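Local coordinates for protein branched-chain-amino-acid aminotransferase (Deinococcus radiodurans, PDB 3UZO) that probably transfers the amino group of leucine, isoleucine or valine to 2-oxoglutarate, giving glutamate and a branched-chain 2-oxo acid, with pyridoxal 5'-phosphate as cofactor, at residues 66-80 with 141-155. Residues are numbered along the deposited sequence; the frame is centred on the assembly and turned at random.
With GLU (glutamic acid), chain D; GLU (glutamic acid), chain F.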
loop_
_atom_site.group_PDB
_atom_site.type_symbol
_atom_site.label_atom_id
_atom_site.label_comp_id
_atom_site.label_asym_id
_atom_site.label_seq_id
_atom_site.Cartn_x
_atom_site.Cartn_y
_atom_site.Cartn_z
ATOM N N SER A 66 0.497 14.735 -1.630
ATOM C CA SER A 66 1.433 13.987 -0.786
ATOM C C SER A 66 1.531 12.516 -1.200
ATOM O O SER A 66 0.515 11.874 -1.472
ATOM C CB SER A 66 1.014 14.079 0.688
ATOM O OG SER A 66 1.145 15.403 1.186
ATOM N N THR A 67 2.753 11.985 -1.255
ATOM C CA THR A 67 2.951 10.591 -1.640
ATOM C C THR A 67 2.295 9.648 -0.631
ATOM O O THR A 67 1.932 8.523 -0.971
ATOM C CB THR A 67 4.448 10.223 -1.718
ATOM O OG1 THR A 67 5.044 10.413 -0.430
ATOM C CG2 THR A 67 5.172 11.089 -2.754
ATOM N N ALA A 68 2.155 10.103 0.611
ATOM C CA ALA A 68 1.533 9.279 1.649
ATOM C C ALA A 68 0.068 8.999 1.309
ATOM O O ALA A 68 -0.507 8.008 1.765
ATOM C CB ALA A 68 1.623 9.982 3.005
ATOM N N LEU A 69 -0.524 9.866 0.494
ATOM C CA LEU A 69 -1.932 9.733 0.111
ATOM C C LEU A 69 -2.170 9.028 -1.216
ATOM O O LEU A 69 -3.204 8.377 -1.406
ATOM C CB LEU A 69 -2.581 11.113 0.035
ATOM C CG LEU A 69 -2.654 11.938 1.319
ATOM C CD1 LEU A 69 -3.133 13.345 0.991
ATOM C CD2 LEU A 69 -3.575 11.258 2.319
ATOM N N HIS A 70 -1.219 9.171 -2.131
ATOM C CA HIS A 70 -1.331 8.596 -3.466
ATOM C C HIS A 70 -0.480 7.354 -3.729
ATOM O O HIS A 70 -0.905 6.452 -4.436
ATOM C CB HIS A 70 -0.974 9.668 -4.504
ATOM C CG HIS A 70 -1.884 10.856 -4.481
ATOM N ND1 HIS A 70 -2.896 11.035 -5.400
ATOM C CD2 HIS A 70 -1.976 11.891 -3.614
ATOM C CE1 HIS A 70 -3.574 12.127 -5.099
ATOM N NE2 HIS A 70 -3.037 12.666 -4.018
ATOM N N TYR A 71 0.715 7.298 -3.161
ATOM C CA TYR A 71 1.595 6.166 -3.425
ATOM C C TYR A 71 1.981 5.335 -2.215
ATOM O O TYR A 71 3.069 4.762 -2.171
ATOM C CB TYR A 71 2.849 6.669 -4.137
ATOM C CG TYR A 71 2.523 7.547 -5.317
ATOM C CD1 TYR A 71 2.789 8.915 -5.285
ATOM C CD2 TYR A 71 1.894 7.020 -6.450
ATOM C CE1 TYR A 71 2.434 9.744 -6.345
ATOM C CE2 TYR A 71 1.532 7.841 -7.517
ATOM C CZ TYR A 71 1.805 9.204 -7.452
ATOM O OH TYR A 71 1.420 10.034 -8.472
ATOM N N GLY A 72 1.074 5.275 -1.242
ATOM C CA GLY A 72 1.298 4.504 -0.032
ATOM C C GLY A 72 2.651 4.657 0.639
ATOM O O GLY A 72 3.112 3.726 1.300
ATOM N N GLN A 73 3.296 5.810 0.487
ATOM C CA GLN A 73 4.596 5.992 1.131
ATOM C C GLN A 73 4.324 6.341 2.586
ATOM O O GLN A 73 4.231 7.508 2.968
ATOM C CB GLN A 73 5.403 7.095 0.453
ATOM C CG GLN A 73 6.794 7.250 1.053
ATOM C CD GLN A 73 7.707 8.107 0.204
ATOM O OE1 GLN A 73 7.345 9.221 -0.193
ATOM N NE2 GLN A 73 8.905 7.591 -0.080
ATOM N N GLN A 74 4.201 5.296 3.389
ATOM C CA GLN A 74 3.867 5.437 4.795
ATOM C C GLN A 74 4.265 4.146 5.502
ATOM O O GLN A 74 4.265 3.078 4.896
ATOM C CB GLN A 74 2.354 5.614 4.901
ATOM C CG GLN A 74 1.606 4.387 4.334
ATOM C CD GLN A 74 0.098 4.575 4.224
ATOM O OE1 GLN A 74 -0.675 3.731 4.686
ATOM N NE2 GLN A 74 -0.324 5.673 3.599
ATOM N N CYS A 75 4.600 4.243 6.782
ATOM C CA CYS A 75 4.943 3.063 7.555
ATOM C C CYS A 75 4.635 3.408 8.995
ATOM O O CYS A 75 4.526 4.584 9.351
ATOM C CB CYS A 75 6.421 2.687 7.380
ATOM S SG CYS A 75 7.617 3.746 8.232
ATOM N N PHE A 76 4.486 2.395 9.832
ATOM C CA PHE A 76 4.165 2.668 11.219
ATOM C C PHE A 76 4.626 1.576 12.152
ATOM O O PHE A 76 5.058 0.503 11.729
ATOM C CB PHE A 76 2.651 2.877 11.371
ATOM C CG PHE A 76 1.838 1.609 11.232
ATOM C CD1 PHE A 76 1.412 0.914 12.358
ATOM C CD2 PHE A 76 1.495 1.123 9.978
ATOM C CE1 PHE A 76 0.648 -0.252 12.235
ATOM C CE2 PHE A 76 0.731 -0.047 9.843
ATOM C CZ PHE A 76 0.310 -0.730 10.966
ATOM N N GLU A 77 4.551 1.879 13.438
ATOM C CA GLU A 77 4.926 0.937 14.468
ATOM C C GLU A 77 3.805 0.857 15.485
ATOM O O GLU A 77 2.833 1.616 15.422
ATOM C CB GLU A 77 6.213 1.377 15.162
ATOM C CG GLU A 77 7.474 0.826 14.514
ATOM C CD GLU A 77 7.486 -0.691 14.469
ATOM O OE1 GLU A 77 7.030 -1.319 15.441
ATOM O OE2 GLU A 77 7.967 -1.256 13.462
ATOM N N GLY A 78 3.953 -0.069 16.421
ATOM C CA GLY A 78 2.961 -0.247 17.458
ATOM C C GLY A 78 3.640 -0.842 18.670
ATOM O O GLY A 78 4.268 -1.890 18.569
ATOM N N LEU A 79 3.549 -0.159 19.807
ATOM C CA LEU A 79 4.148 -0.652 21.031
ATOM C C LEU A 79 3.369 -0.087 22.203
ATOM O O LEU A 79 2.626 0.880 22.052
ATOM C CB LEU A 79 5.628 -0.261 21.133
ATOM C CG LEU A 79 6.004 1.216 21.127
ATOM C CD1 LEU A 79 7.382 1.363 21.751
ATOM C CD2 LEU A 79 5.976 1.764 19.701
ATOM N N LYS A 80 3.557 -0.673 23.376
ATOM C CA LYS A 80 2.791 -0.253 24.545
ATOM C C LYS A 80 3.589 0.161 25.767
ATOM O O LYS A 80 4.741 -0.246 25.943
ATOM C CB LYS A 80 1.857 -1.393 24.974
ATOM C CG LYS A 80 0.711 -1.731 24.005
ATOM C CD LYS A 80 0.026 -3.030 24.459
ATOM C CE LYS A 80 -1.234 -3.340 23.649
ATOM N NZ LYS A 80 -1.615 -4.772 23.842
ATOM N N SER A 141 -3.484 -1.017 28.672
ATOM C CA SER A 141 -2.152 -0.505 28.412
ATOM C C SER A 141 -2.311 0.774 27.622
ATOM O O SER A 141 -3.420 1.126 27.203
ATOM C CB SER A 141 -1.331 -1.527 27.608
ATOM O OG SER A 141 -1.940 -1.786 26.350
ATOM N N LEU A 142 -1.206 1.489 27.448
ATOM C CA LEU A 142 -1.223 2.719 26.674
ATOM C C LEU A 142 -0.533 2.369 25.365
ATOM O O LEU A 142 0.682 2.157 25.329
ATOM C CB LEU A 142 -0.461 3.839 27.397
ATOM C CG LEU A 142 -0.502 5.197 26.680
ATOM C CD1 LEU A 142 -1.952 5.604 26.415
ATOM C CD2 LEU A 142 0.210 6.259 27.525
ATOM N N TYR A 143 -1.317 2.293 24.294
ATOM C CA TYR A 143 -0.795 1.948 22.979
ATOM C C TYR A 143 -0.182 3.150 22.289
ATOM O O TYR A 143 -0.795 4.212 22.233
ATOM C CB TYR A 143 -1.911 1.405 22.087
ATOM C CG TYR A 143 -1.434 0.895 20.742
ATOM C CD1 TYR A 143 -0.908 -0.391 20.607
ATOM C CD2 TYR A 143 -1.534 1.686 19.598
ATOM C CE1 TYR A 143 -0.502 -0.883 19.362
ATOM C CE2 TYR A 143 -1.131 1.209 18.348
ATOM C CZ TYR A 143 -0.621 -0.076 18.238
ATOM O OH TYR A 143 -0.272 -0.567 17.002
ATOM N N LEU A 144 1.021 2.963 21.751
ATOM C CA LEU A 144 1.728 4.022 21.041
ATOM C C LEU A 144 1.733 3.736 19.550
ATOM O O LEU A 144 1.987 2.602 19.131
ATOM C CB LEU A 144 3.166 4.125 21.550
ATOM C CG LEU A 144 3.250 4.674 22.975
ATOM C CD1 LEU A 144 4.470 4.138 23.683
ATOM C CD2 LEU A 144 3.269 6.196 22.914
ATOM N N ARG A 145 1.467 4.768 18.755
ATOM C CA ARG A 145 1.442 4.634 17.306
ATOM C C ARG A 145 2.376 5.605 16.591
ATOM O O ARG A 145 1.975 6.713 16.208
ATOM C CB ARG A 145 0.005 4.808 16.779
ATOM C CG ARG A 145 -0.123 4.933 15.264
ATOM C CD ARG A 145 0.568 3.774 14.538
ATOM N NE ARG A 145 0.001 2.478 14.894
ATOM C CZ ARG A 145 -1.126 1.988 14.391
ATOM N NH1 ARG A 145 -1.816 2.685 13.500
ATOM N NH2 ARG A 145 -1.562 0.791 14.773
ATOM N N PRO A 146 3.652 5.217 16.436
ATOM C CA PRO A 146 4.632 6.060 15.747
ATOM C C PRO A 146 4.393 5.810 14.263
ATOM O O PRO A 146 4.057 4.682 13.877
ATOM C CB PRO A 146 5.983 5.475 16.180
ATOM C CG PRO A 146 5.665 4.659 17.417
ATOM C CD PRO A 146 4.315 4.088 17.111
ATOM N N PHE A 147 4.535 6.840 13.433
ATOM C CA PHE A 147 4.356 6.647 12.004
ATOM C C PHE A 147 5.094 7.707 11.211
ATOM O O PHE A 147 5.372 8.790 11.715
ATOM C CB PHE A 147 2.861 6.606 11.625
ATOM C CG PHE A 147 2.130 7.909 11.806
ATOM C CD1 PHE A 147 1.943 8.772 10.730
ATOM C CD2 PHE A 147 1.574 8.242 13.037
ATOM C CE1 PHE A 147 1.200 9.952 10.877
ATOM C CE2 PHE A 147 0.834 9.417 13.198
ATOM C CZ PHE A 147 0.646 10.273 12.115
ATOM N N VAL A 148 5.445 7.354 9.981
ATOM C CA VAL A 148 6.165 8.236 9.072
ATOM C C VAL A 148 5.417 8.257 7.749
ATOM O O VAL A 148 5.038 7.211 7.224
ATOM C CB VAL A 148 7.618 7.734 8.825
ATOM C CG1 VAL A 148 8.352 8.677 7.869
ATOM C CG2 VAL A 148 8.362 7.634 10.161
ATOM N N ILE A 149 5.203 9.456 7.220
ATOM C CA ILE A 149 4.483 9.628 5.966
ATOM C C ILE A 149 5.196 10.632 5.075
ATOM O O ILE A 149 5.772 11.608 5.568
ATOM C CB ILE A 149 3.046 10.157 6.212
ATOM C CG1 ILE A 149 3.095 11.395 7.121
ATOM C CG2 ILE A 149 2.187 9.065 6.841
ATOM C CD1 ILE A 149 1.755 12.063 7.353
ATOM N N GLY A 150 5.154 10.379 3.770
ATOM C CA GLY A 150 5.762 11.282 2.811
ATOM C C GLY A 150 4.790 12.418 2.539
ATOM O O GLY A 150 3.601 12.176 2.292
ATOM N N VAL A 151 5.275 13.655 2.584
ATOM C CA VAL A 151 4.403 14.804 2.352
ATOM C C VAL A 151 5.020 15.834 1.406
ATOM O O VAL A 151 6.086 15.599 0.831
ATOM C CB VAL A 151 4.042 15.492 3.680
ATOM C CG1 VAL A 151 3.365 14.486 4.623
ATOM C CG2 VAL A 151 5.290 16.077 4.318
ATOM N N GLY A 152 4.343 16.971 1.251
ATOM C CA GLY A 152 4.822 18.009 0.355
ATOM C C GLY A 152 4.241 17.847 -1.039
ATOM O O GLY A 152 3.804 16.757 -1.416
ATOM N N ASP A 153 4.242 18.930 -1.813
ATOM C CA ASP A 153 3.708 18.914 -3.170
ATOM C C ASP A 153 4.359 17.870 -4.075
ATOM O O ASP A 153 5.579 17.707 -4.081
ATOM C CB ASP A 153 3.844 20.308 -3.790
ATOM C CG ASP A 153 2.867 21.307 -3.190
ATOM O OD1 ASP A 153 3.099 22.531 -3.310
ATOM O OD2 ASP A 153 1.856 20.867 -2.608
ATOM N N ASN A 154 3.534 17.173 -4.852
ATOM C CA ASN A 154 4.028 16.135 -5.751
ATOM C C ASN A 154 2.902 15.567 -6.618
ATOM O O ASN A 154 1.726 15.710 -6.280
ATOM C CB ASN A 154 4.660 15.019 -4.912
ATOM C CG ASN A 154 5.101 13.835 -5.742
ATOM O OD1 ASN A 154 4.283 13.010 -6.161
ATOM N ND2 ASN A 154 6.400 13.745 -5.988
ATOM N N ILE A 155 3.258 14.941 -7.738
ATOM C CA ILE A 155 2.265 14.327 -8.616
ATOM C C ILE A 155 2.765 13.028 -9.235
ATOM O O ILE A 155 1.983 12.116 -9.486
ATOM C CB ILE A 155 1.830 15.255 -9.775
ATOM C CG1 ILE A 155 3.044 15.648 -10.617
ATOM C CG2 ILE A 155 1.113 16.465 -9.227
ATOM C CD1 ILE A 155 2.684 16.334 -11.918
HETATM N N GLU D . -0.650 -2.397 13.944
HETATM C CA GLU D . -1.834 -3.282 14.107
HETATM C C GLU D . -3.104 -2.521 13.807
HETATM O O GLU D . -4.127 -3.177 13.531
HETATM C CB GLU D . -1.904 -3.819 15.533
HETATM C CG GLU D . -1.022 -5.019 15.782
HETATM C CD GLU D . -1.285 -5.655 17.125
HETATM O OE1 GLU D . -2.472 -5.768 17.503
HETATM O OE2 GLU D . -0.304 -6.043 17.796
HETATM O OXT GLU D . -3.052 -1.278 13.864
HETATM N N GLU F . -0.597 6.944 -11.818
HETATM C CA GLU F . 0.555 7.354 -12.664
HETATM C C GLU F . 1.417 8.355 -11.930
HETATM O O GLU F . 2.589 8.515 -12.320
HETATM C CB GLU F . 0.064 7.980 -13.964
HETATM C CG GLU F . -0.309 6.975 -15.027
HETATM C CD GLU F . -0.574 7.627 -16.364
HETATM O OE1 GLU F . 0.189 8.547 -16.732
HETATM O OE2 GLU F . -1.537 7.212 -17.041
HETATM O OXT GLU F . 0.892 8.971 -10.982
HETATM O O HOH W 1 4.689 14.111 -1.222
HETATM O O HOH W 2 -3.795 -3.924 26.320
#
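R145 folds back on F76. Its chain leaves with CG anti to the backbone N (chi1 170°) and CB pointing away from 66-80, then bends at chi2 and chi3, which brings the guanidinium back to that segment. F76 has CG between its backbone N and carbonyl carbon (chi1 72°), which sets the ring beside the guanidinium. F76 CD1 sits over one guanidinium face, toward the rim, 3.3 Å from R145 NE. The two planes are 47° apart. R145 NE also makes a weak hydrogen bond to E77 O. R145 NH2 donates hydrogen bonds to Y143 OH, at 2.9 Å in the guanidinium plane, and to OXT of the bound glutamate of chain D, at 2.7 Å. With Y71 of the second subunit at NH1, these bonds probably limit how the group can turn. The glutamate N lies at the edge of the F76 ring, 3.0 Å from CE1. Y143 OH packs on G78 CA at 3.3 Å.

Strands 74-83 and 141-151 are neighbours in the antiparallel sheet of this class-IV aminotransferase. C75 and V148 form a hydrogen-bonded pair, as do L79 and L144. The bond from L144 N to L79 O is short, 2.6 Å. F76, Y143 and R145 line the glutamate pocket, F76 and Y143 from one sheet face. C75, V148 and L79 lie on the other and touch helix 94-107. L79 CD2 rests on P146 CG at 3.7 Å. Ahead of strand 74-76, helix 67-70 meets the same long strand at G150, where A68 N bonds to G150 O. Within 66-80, T67 OG1 donates to a lone pair of Q73 OE1. Y71 OH reaches OXT of the other glutamate, chain F, and R145 NH1 of the second subunit.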